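PDB 3OBE: sugar phosphate isomerase/epimerase from Parabacteroides distasonis, which is probably an isomerase of the xylose isomerase-like TIM-barrel family, its substrate not established. Local coordinates for residues K22-L34 with Y274-F288. Residues are numbered along the deposited sequence; the frame is centred on the assembly and turned at random.
With EOH (ethanol), chain D.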
ATOM      1  N   LYS A  22      12.196   9.374   6.049  1.00 20.89           N
ATOM      2  CA  LYS A  22      11.681   8.712   4.867  1.00 21.03           C
ATOM      3  C   LYS A  22      10.178   8.542   5.073  1.00 19.46           C
ATOM      4  O   LYS A  22       9.697   8.078   6.128  1.00 18.51           O
ATOM      5  CB  LYS A  22      12.384   7.371   4.609  1.00 22.19           C
ATOM      6  CG  LYS A  22      13.899   7.449   4.429  1.00 28.33           C
ATOM      7  CD  LYS A  22      14.342   8.189   3.138  1.00 34.21           C
ATOM      8  CE  LYS A  22      15.861   8.517   3.117  1.00 39.69           C
ATOM      9  NZ  LYS A  22      16.229   9.917   3.646  1.00 41.46           N
HETATM   10  N   MSE A  23       9.433   8.965   4.086  1.00 16.93           N
HETATM   11  CA  MSE A  23       7.991   9.059   4.227  1.00 16.80           C
HETATM   12  C   MSE A  23       7.327   8.930   2.865  1.00 14.90           C
HETATM   13  O   MSE A  23       7.641   9.667   1.925  1.00 14.53           O
HETATM   14  CB  MSE A  23       7.614  10.407   4.878  1.00 17.48           C
HETATM   15  CG  MSE A  23       6.173  10.652   4.924  1.00 21.10           C
HETATM   16 SE   MSE A  23       5.969  12.375   5.902  0.75 26.42          SE
HETATM   17  CE  MSE A  23       6.408  13.474   4.600  1.00 20.12           C
ATOM     18  N   GLY A  24       6.400   7.981   2.748  1.00 14.66           N
ATOM     19  CA  GLY A  24       5.710   7.793   1.491  1.00 13.57           C
ATOM     20  C   GLY A  24       4.292   8.318   1.428  1.00 12.89           C
ATOM     21  O   GLY A  24       3.630   8.558   2.461  1.00 13.02           O
ATOM     22  N   LEU A  25       3.828   8.455   0.194  1.00 12.49           N
ATOM     23  CA  LEU A  25       2.453   8.882  -0.092  1.00 12.53           C
ATOM     24  C   LEU A  25       1.892   8.029  -1.195  1.00 12.76           C
ATOM     25  O   LEU A  25       2.533   7.888  -2.252  1.00 13.55           O
ATOM     26  CB  LEU A  25       2.426  10.360  -0.587  1.00 13.15           C
ATOM     27  CG  LEU A  25       1.027  10.894  -0.960  1.00 13.13           C
ATOM     28  CD1 LEU A  25       0.129  11.031   0.265  1.00 13.23           C
ATOM     29  CD2 LEU A  25       1.093  12.236  -1.673  1.00 14.77           C
ATOM     30  N   GLN A  26       0.670   7.523  -1.003  1.00 11.74           N
ATOM     31  CA  GLN A  26      -0.102   6.942  -2.101  1.00 11.99           C
ATOM     32  C   GLN A  26      -0.750   8.068  -2.891  1.00 12.38           C
ATOM     33  O   GLN A  26      -1.561   8.824  -2.382  1.00 13.26           O
ATOM     34  CB  GLN A  26      -1.127   5.942  -1.568  1.00 11.72           C
ATOM     35  CG  GLN A  26      -2.256   5.530  -2.527  1.00 11.84           C
ATOM     36  CD  GLN A  26      -1.776   5.037  -3.889  1.00 13.19           C
ATOM     37  OE1 GLN A  26      -1.981   5.709  -4.892  1.00 12.60           O
ATOM     38  NE2 GLN A  26      -1.111   3.871  -3.925  1.00 11.95           N
ATOM     39  N   THR A  27      -0.352   8.229  -4.148  1.00 14.29           N
ATOM     40  CA  THR A  27      -0.714   9.391  -4.887  1.00 13.64           C
ATOM     41  C   THR A  27      -2.196   9.490  -5.320  1.00 12.91           C
ATOM     42  O   THR A  27      -2.684  10.578  -5.737  1.00 13.98           O
ATOM     43  CB  THR A  27       0.154   9.509  -6.166  1.00 15.53           C
ATOM     44  OG1 THR A  27      -0.065   8.373  -6.993  1.00 15.31           O
ATOM     45  CG2 THR A  27       1.680   9.704  -5.797  1.00 16.22           C
ATOM     46  N   TYR A  28      -2.902   8.372  -5.211  1.00 13.89           N
ATOM     47  CA  TYR A  28      -4.332   8.376  -5.380  1.00 14.40           C
ATOM     48  C   TYR A  28      -4.996   9.380  -4.408  1.00 14.73           C
ATOM     49  O   TYR A  28      -6.040   9.942  -4.726  1.00 14.58           O
ATOM     50  CB  TYR A  28      -4.872   6.987  -5.161  1.00 15.05           C
ATOM     51  CG  TYR A  28      -6.334   6.837  -5.524  1.00 14.98           C
ATOM     52  CD1 TYR A  28      -6.749   6.875  -6.844  1.00 21.40           C
ATOM     53  CD2 TYR A  28      -7.292   6.690  -4.510  1.00 18.07           C
ATOM     54  CE1 TYR A  28      -8.093   6.731  -7.172  1.00 24.20           C
ATOM     55  CE2 TYR A  28      -8.634   6.553  -4.832  1.00 23.39           C
ATOM     56  CZ  TYR A  28      -9.015   6.586  -6.143  1.00 25.93           C
ATOM     57  OH  TYR A  28     -10.347   6.430  -6.447  1.00 31.18           O
ATOM     58  N   SER A  29      -4.322   9.669  -3.293  1.00 14.28           N
ATOM     59  CA  SER A  29      -4.793  10.677  -2.329  1.00 15.11           C
ATOM     60  C   SER A  29      -5.046  12.042  -2.933  1.00 16.36           C
ATOM     61  O   SER A  29      -5.863  12.776  -2.403  1.00 16.52           O
ATOM     62  CB  SER A  29      -3.764  10.871  -1.198  1.00 14.10           C
ATOM     63  OG  SER A  29      -3.512   9.639  -0.544  1.00 14.51           O
ATOM     64  N   LEU A  30      -4.324  12.403  -3.995  1.00 16.22           N
ATOM     65  CA  LEU A  30      -4.336  13.764  -4.490  1.00 18.10           C
ATOM     66  C   LEU A  30      -5.271  13.891  -5.685  1.00 21.66           C
ATOM     67  O   LEU A  30      -5.627  14.996  -6.075  1.00 21.51           O
ATOM     68  CB  LEU A  30      -2.928  14.174  -4.891  1.00 18.62           C
ATOM     69  CG  LEU A  30      -2.005  14.372  -3.689  1.00 16.80           C
ATOM     70  CD1 LEU A  30      -0.556  14.585  -4.159  1.00 22.48           C
ATOM     71  CD2 LEU A  30      -2.493  15.640  -2.916  1.00 18.48           C
ATOM     72  N   GLY A  31      -5.666  12.731  -6.230  1.00 24.94           N
ATOM     73  CA  GLY A  31      -6.291  12.599  -7.555  1.00 27.63           C
ATOM     74  C   GLY A  31      -5.809  13.588  -8.575  1.00 27.66           C
ATOM     75  O   GLY A  31      -4.589  13.697  -8.902  1.00 28.94           O
ATOM     76  N   GLN A  32      -6.760  14.407  -9.008  1.00 30.67           N
ATOM     77  CA  GLN A  32      -6.529  15.321 -10.108  1.00 30.90           C
ATOM     78  C   GLN A  32      -5.665  16.490  -9.677  1.00 29.06           C
ATOM     79  O   GLN A  32      -5.104  17.164 -10.523  1.00 28.15           O
ATOM     80  CB  GLN A  32      -7.878  15.792 -10.710  1.00 33.49           C
ATOM     81  CG  GLN A  32      -8.558  14.696 -11.523  1.00 37.82           C
ATOM     82  CD  GLN A  32      -7.759  14.326 -12.774  1.00 43.92           C
ATOM     83  OE1 GLN A  32      -7.163  15.191 -13.437  1.00 48.34           O
ATOM     84  NE2 GLN A  32      -7.712  13.034 -13.080  1.00 48.79           N
ATOM     85  N   GLU A  33      -5.528  16.730  -8.362  1.00 25.37           N
ATOM     86  CA  GLU A  33      -4.762  17.911  -7.941  1.00 25.63           C
ATOM     87  C   GLU A  33      -3.295  17.768  -8.321  1.00 25.33           C
ATOM     88  O   GLU A  33      -2.648  18.772  -8.634  1.00 25.20           O
ATOM     89  CB  GLU A  33      -4.861  18.175  -6.444  1.00 24.21           C
ATOM     90  CG  GLU A  33      -6.256  18.422  -5.982  1.00 25.07           C
ATOM     91  CD  GLU A  33      -6.381  18.660  -4.487  1.00 25.95           C
ATOM     92  OE1 GLU A  33      -5.395  19.143  -3.851  1.00 21.85           O
ATOM     93  OE2 GLU A  33      -7.505  18.397  -3.981  1.00 20.76           O
ATOM     94  N   LEU A  34      -2.799  16.536  -8.327  1.00 25.20           N
ATOM     95  CA  LEU A  34      -1.410  16.254  -8.721  1.00 27.75           C
ATOM     96  C   LEU A  34      -1.312  16.148 -10.252  1.00 30.77           C
ATOM     97  O   LEU A  34      -0.480  16.803 -10.857  1.00 31.37           O
ATOM     98  CB  LEU A  34      -0.878  14.973  -8.050  1.00 26.90           C
ATOM     99  CG  LEU A  34       0.575  14.556  -8.340  1.00 26.85           C
ATOM    100  CD1 LEU A  34       1.590  15.669  -8.053  1.00 27.73           C
ATOM    101  CD2 LEU A  34       0.963  13.251  -7.570  1.00 28.24           C
ATOM    102  N   TYR A 274       6.402   3.042   4.829  1.00 15.13           N
ATOM    103  CA  TYR A 274       4.989   3.303   4.861  1.00 14.93           C
ATOM    104  C   TYR A 274       4.534   4.362   3.865  1.00 14.71           C
ATOM    105  O   TYR A 274       5.311   5.237   3.447  1.00 15.81           O
ATOM    106  CB  TYR A 274       4.551   3.726   6.266  1.00 14.28           C
ATOM    107  CG  TYR A 274       5.067   5.092   6.692  1.00 13.06           C
ATOM    108  CD1 TYR A 274       4.363   6.249   6.422  1.00 15.53           C
ATOM    109  CD2 TYR A 274       6.274   5.204   7.388  1.00 15.04           C
ATOM    110  CE1 TYR A 274       4.841   7.488   6.822  1.00 16.76           C
ATOM    111  CE2 TYR A 274       6.774   6.447   7.740  1.00 15.45           C
ATOM    112  CZ  TYR A 274       6.048   7.563   7.482  1.00 16.10           C
ATOM    113  OH  TYR A 274       6.567   8.770   7.916  1.00 19.94           O
ATOM    114  N   TYR A 275       3.272   4.280   3.499  1.00 13.27           N
ATOM    115  CA  TYR A 275       2.664   5.263   2.632  1.00 13.61           C
ATOM    116  C   TYR A 275       1.427   5.827   3.282  1.00 13.91           C
ATOM    117  O   TYR A 275       0.542   5.083   3.748  1.00 13.81           O
ATOM    118  CB  TYR A 275       2.314   4.650   1.267  1.00 13.39           C
ATOM    119  CG  TYR A 275       3.534   4.077   0.620  1.00 13.25           C
ATOM    120  CD1 TYR A 275       4.371   4.855  -0.163  1.00 13.32           C
ATOM    121  CD2 TYR A 275       3.870   2.728   0.799  1.00 14.39           C
ATOM    122  CE1 TYR A 275       5.541   4.306  -0.742  1.00 15.06           C
ATOM    123  CE2 TYR A 275       5.024   2.197   0.274  1.00 15.50           C
ATOM    124  CZ  TYR A 275       5.845   2.979  -0.519  1.00 14.66           C
ATOM    125  OH  TYR A 275       7.004   2.426  -1.037  1.00 15.91           O
ATOM    126  N   VAL A 276       1.379   7.164   3.303  1.00 12.21           N
ATOM    127  CA  VAL A 276       0.203   7.904   3.700  1.00 12.69           C
ATOM    128  C   VAL A 276      -0.893   7.836   2.634  1.00 12.32           C
ATOM    129  O   VAL A 276      -0.612   7.944   1.425  1.00 13.20           O
ATOM    130  CB  VAL A 276       0.589   9.395   3.954  1.00 13.25           C
ATOM    131  CG1 VAL A 276      -0.616  10.257   4.205  1.00 14.53           C
ATOM    132  CG2 VAL A 276       1.592   9.498   5.129  1.00 13.55           C
ATOM    133  N   GLU A 277      -2.132   7.724   3.080  1.00 12.24           N
ATOM    134  CA  GLU A 277      -3.276   7.886   2.193  1.00 12.89           C
ATOM    135  C   GLU A 277      -4.354   8.701   2.872  1.00 12.77           C
ATOM    136  O   GLU A 277      -4.595   8.546   4.072  1.00 13.88           O
ATOM    137  CB  GLU A 277      -3.841   6.553   1.732  1.00 13.13           C
ATOM    138  CG  GLU A 277      -4.965   6.742   0.667  1.00 13.85           C
ATOM    139  CD  GLU A 277      -5.231   5.542  -0.226  1.00 16.68           C
ATOM    140  OE1 GLU A 277      -4.545   4.516  -0.093  1.00 15.35           O
ATOM    141  OE2 GLU A 277      -6.140   5.681  -1.079  1.00 15.55           O
ATOM    142  N   LEU A 278      -5.016   9.543   2.095  1.00 12.78           N
ATOM    143  CA  LEU A 278      -6.202  10.274   2.512  1.00 12.70           C
ATOM    144  C   LEU A 278      -7.324  10.054   1.507  1.00 14.21           C
ATOM    145  O   LEU A 278      -7.090  10.025   0.306  1.00 15.17           O
ATOM    146  CB  LEU A 278      -5.988  11.771   2.601  1.00 13.56           C
ATOM    147  CG  LEU A 278      -5.253  12.377   3.793  1.00 14.01           C
ATOM    148  CD1 LEU A 278      -3.822  11.939   3.905  1.00 16.18           C
ATOM    149  CD2 LEU A 278      -5.387  13.929   3.814  1.00 14.51           C
ATOM    150  N   GLU A 279      -8.511   9.862   2.057  1.00 14.24           N
ATOM    151  CA  GLU A 279      -9.728   9.886   1.266  0.50 14.69           C
ATOM    152  C   GLU A 279     -10.131  11.343   1.023  1.00 15.72           C
ATOM    153  O   GLU A 279      -9.494  12.266   1.528  1.00 15.13           O
ATOM    154  CB  GLU A 279     -10.812   9.056   1.952  0.50 14.86           C
ATOM    155  CG  GLU A 279     -11.384   9.670   3.213  0.50 15.74           C
ATOM    156  CD  GLU A 279     -12.352   8.727   3.885  0.50 15.64           C
ATOM    157  OE1 GLU A 279     -11.889   7.802   4.575  0.50 16.34           O
ATOM    158  OE2 GLU A 279     -13.582   8.914   3.682  0.50 16.34           O
ATOM    159  N   GLY A 280     -11.136  11.543   0.188  1.00 15.91           N
ATOM    160  CA  GLY A 280     -11.634  12.889  -0.166  1.00 16.83           C
ATOM    161  C   GLY A 280     -12.189  13.593   1.054  1.00 17.80           C
ATOM    162  O   GLY A 280     -12.826  12.984   1.911  1.00 18.94           O
ATOM    163  N   ASP A 281     -11.867  14.882   1.187  1.00 18.62           N
ATOM    164  CA  ASP A 281     -12.354  15.679   2.304  1.00 19.10           C
ATOM    165  C   ASP A 281     -13.834  15.856   2.228  1.00 20.53           C
ATOM    166  O   ASP A 281     -14.408  15.982   1.144  1.00 20.83           O
ATOM    167  CB  ASP A 281     -11.685  17.069   2.309  1.00 19.19           C
ATOM    168  CG  ASP A 281     -11.889  17.813   3.599  1.00 19.59           C
ATOM    169  OD1 ASP A 281     -11.863  17.202   4.682  1.00 20.74           O
ATOM    170  OD2 ASP A 281     -12.078  19.037   3.572  1.00 16.97           O
ATOM    171  N   LYS A 282     -14.446  15.977   3.399  1.00 22.14           N
ATOM    172  CA  LYS A 282     -15.846  16.245   3.531  1.00 22.77           C
ATOM    173  C   LYS A 282     -16.142  17.710   3.850  1.00 22.96           C
ATOM    174  O   LYS A 282     -17.302  18.104   3.801  1.00 24.12           O
ATOM    175  CB  LYS A 282     -16.432  15.420   4.689  1.00 24.46           C
ATOM    176  CG  LYS A 282     -16.305  13.897   4.503  1.00 26.43           C
ATOM    177  CD  LYS A 282     -16.848  13.172   5.756  1.00 33.11           C
ATOM    178  N   LYS A 283     -15.099  18.504   4.118  1.00 21.68           N
ATOM    179  CA  LYS A 283     -15.270  19.884   4.536  1.00 22.92           C
ATOM    180  C   LYS A 283     -14.700  20.929   3.579  1.00 22.67           C
ATOM    181  O   LYS A 283     -14.307  22.031   4.013  1.00 22.60           O
ATOM    182  CB  LYS A 283     -14.633  20.068   5.899  1.00 23.21           C
ATOM    183  CG  LYS A 283     -15.082  19.118   6.968  1.00 26.77           C
ATOM    184  CD  LYS A 283     -14.759  19.690   8.325  1.00 31.65           C
ATOM    185  CE  LYS A 283     -15.107  18.745   9.427  1.00 36.56           C
ATOM    186  NZ  LYS A 283     -14.663  19.278  10.744  1.00 40.64           N
ATOM    187  N   GLY A 284     -14.635  20.581   2.297  1.00 21.97           N
ATOM    188  CA  GLY A 284     -14.350  21.537   1.234  1.00 22.67           C
ATOM    189  C   GLY A 284     -12.905  21.898   1.000  1.00 21.37           C
ATOM    190  O   GLY A 284     -12.648  22.814   0.214  1.00 23.90           O
ATOM    191  N   ARG A 285     -11.989  21.196   1.656  1.00 20.93           N
ATOM    192  CA  ARG A 285     -10.569  21.517   1.596  1.00 20.30           C
ATOM    193  C   ARG A 285      -9.905  20.731   0.461  1.00 19.22           C
ATOM    194  O   ARG A 285     -10.459  19.767  -0.083  1.00 18.53           O
ATOM    195  CB  ARG A 285      -9.905  21.201   2.926  1.00 19.38           C
ATOM    196  CG  ARG A 285     -10.477  22.017   4.116  1.00 21.86           C
ATOM    197  CD  ARG A 285      -9.941  21.443   5.398  1.00 21.19           C
ATOM    198  NE  ARG A 285     -10.593  20.172   5.717  1.00 20.42           N
ATOM    199  CZ  ARG A 285     -10.524  19.563   6.896  1.00 21.64           C
ATOM    200  NH1 ARG A 285      -9.758  20.058   7.847  1.00 22.27           N
ATOM    201  NH2 ARG A 285     -11.179  18.435   7.092  1.00 20.51           N
ATOM    202  N   THR A 286      -8.691  21.133   0.126  1.00 18.71           N
ATOM    203  CA  THR A 286      -7.933  20.412  -0.891  1.00 18.09           C
ATOM    204  C   THR A 286      -7.270  19.174  -0.313  1.00 17.19           C
ATOM    205  O   THR A 286      -6.867  19.135   0.853  1.00 17.43           O
ATOM    206  CB  THR A 286      -6.841  21.305  -1.543  1.00 17.72           C
ATOM    207  OG1 THR A 286      -5.848  21.681  -0.571  1.00 18.78           O
ATOM    208  CG2 THR A 286      -7.425  22.537  -2.158  1.00 19.83           C
ATOM    209  N   GLN A 287      -7.069  18.169  -1.167  1.00 16.60           N
ATOM    210  CA  GLN A 287      -6.248  17.032  -0.774  1.00 15.45           C
ATOM    211  C   GLN A 287      -4.828  17.454  -0.481  1.00 15.83           C
ATOM    212  O   GLN A 287      -4.226  16.916   0.459  1.00 14.96           O
ATOM    213  CB  GLN A 287      -6.298  15.936  -1.840  1.00 14.64           C
ATOM    214  CG  GLN A 287      -7.701  15.323  -1.990  1.00 17.92           C
ATOM    215  CD  GLN A 287      -8.178  14.699  -0.703  1.00 18.55           C
ATOM    216  OE1 GLN A 287      -8.965  15.297   0.024  1.00 20.57           O
ATOM    217  NE2 GLN A 287      -7.712  13.500  -0.408  1.00 15.26           N
ATOM    218  N   PHE A 288      -4.297  18.418  -1.235  1.00 16.25           N
ATOM    219  CA  PHE A 288      -2.917  18.889  -0.929  1.00 17.23           C
ATOM    220  C   PHE A 288      -2.794  19.353   0.497  1.00 16.76           C
ATOM    221  O   PHE A 288      -1.811  19.048   1.152  1.00 17.60           O
ATOM    222  CB  PHE A 288      -2.414  19.954  -1.883  1.00 18.46           C
ATOM    223  CG  PHE A 288      -1.478  19.416  -2.906  1.00 21.54           C
ATOM    224  CD1 PHE A 288      -0.214  19.002  -2.542  1.00 22.96           C
ATOM    225  CD2 PHE A 288      -1.865  19.290  -4.222  1.00 24.24           C
ATOM    226  CE1 PHE A 288       0.657  18.502  -3.485  1.00 22.87           C
ATOM    227  CE2 PHE A 288      -0.986  18.761  -5.170  1.00 25.75           C
ATOM    228  CZ  PHE A 288       0.273  18.385  -4.777  1.00 20.82           C
TER
HETATM  229  C1  EOH D 402       8.826   5.265   2.728  1.00 24.63           C
HETATM  230  C2  EOH D 402       8.315   4.243   1.720  1.00 24.61           C
HETATM  231  O   EOH D 402       8.496   5.057   4.098  1.00 26.61           O
HETATM  232  O   HOH W   1       9.115   8.695   8.545  1.00 27.80           O
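Glu33 runs out extended beyond CG (chi2 179°), while Gln287 folds back at chi2 (-60°), and the two side chains cross nearly at right angles where helix 287-300 begins. The Glu33 carboxylate takes both leading amides of that helix on its syn side, both somewhat out of the carboxylate plane, Phe288 N the more so: Gln287 N reaches OE2 at 2.9 Å and Phe288 N reaches OE1 at 2.9 Å, so the negative charge is probably stabilised by the N-terminal end of the helix dipole. The bend in Gln287 brings NE2 to Ser29 O at 2.8 Å, in the carbonyl plane, and the same nitrogen also donates to Glu279 O. A leucine in place of Gln287 would probably leave Ser29 O without this donor and take from Trp249 NE1 its stronger acceptor, OE1. Leu30 sets CD2 squarely over the face of the Phe288 ring, 3.9 Å from its centroid. Ser29 OG donates to Gln26 O and accepts from Leu278 N at 3.0 Å, tying the 3-10 turn after strand 24-26 to the loop after strand 273-276. Behind them, Val276 N to Gly24 O (177°) and Gln26 N to Val276 O join the strands in parallel. This is the closure of the TIM barrel: first strand 24-26 lies between 52-55 and last strand 273-276, with helix 287-300 packing outside against Met23 and Val276.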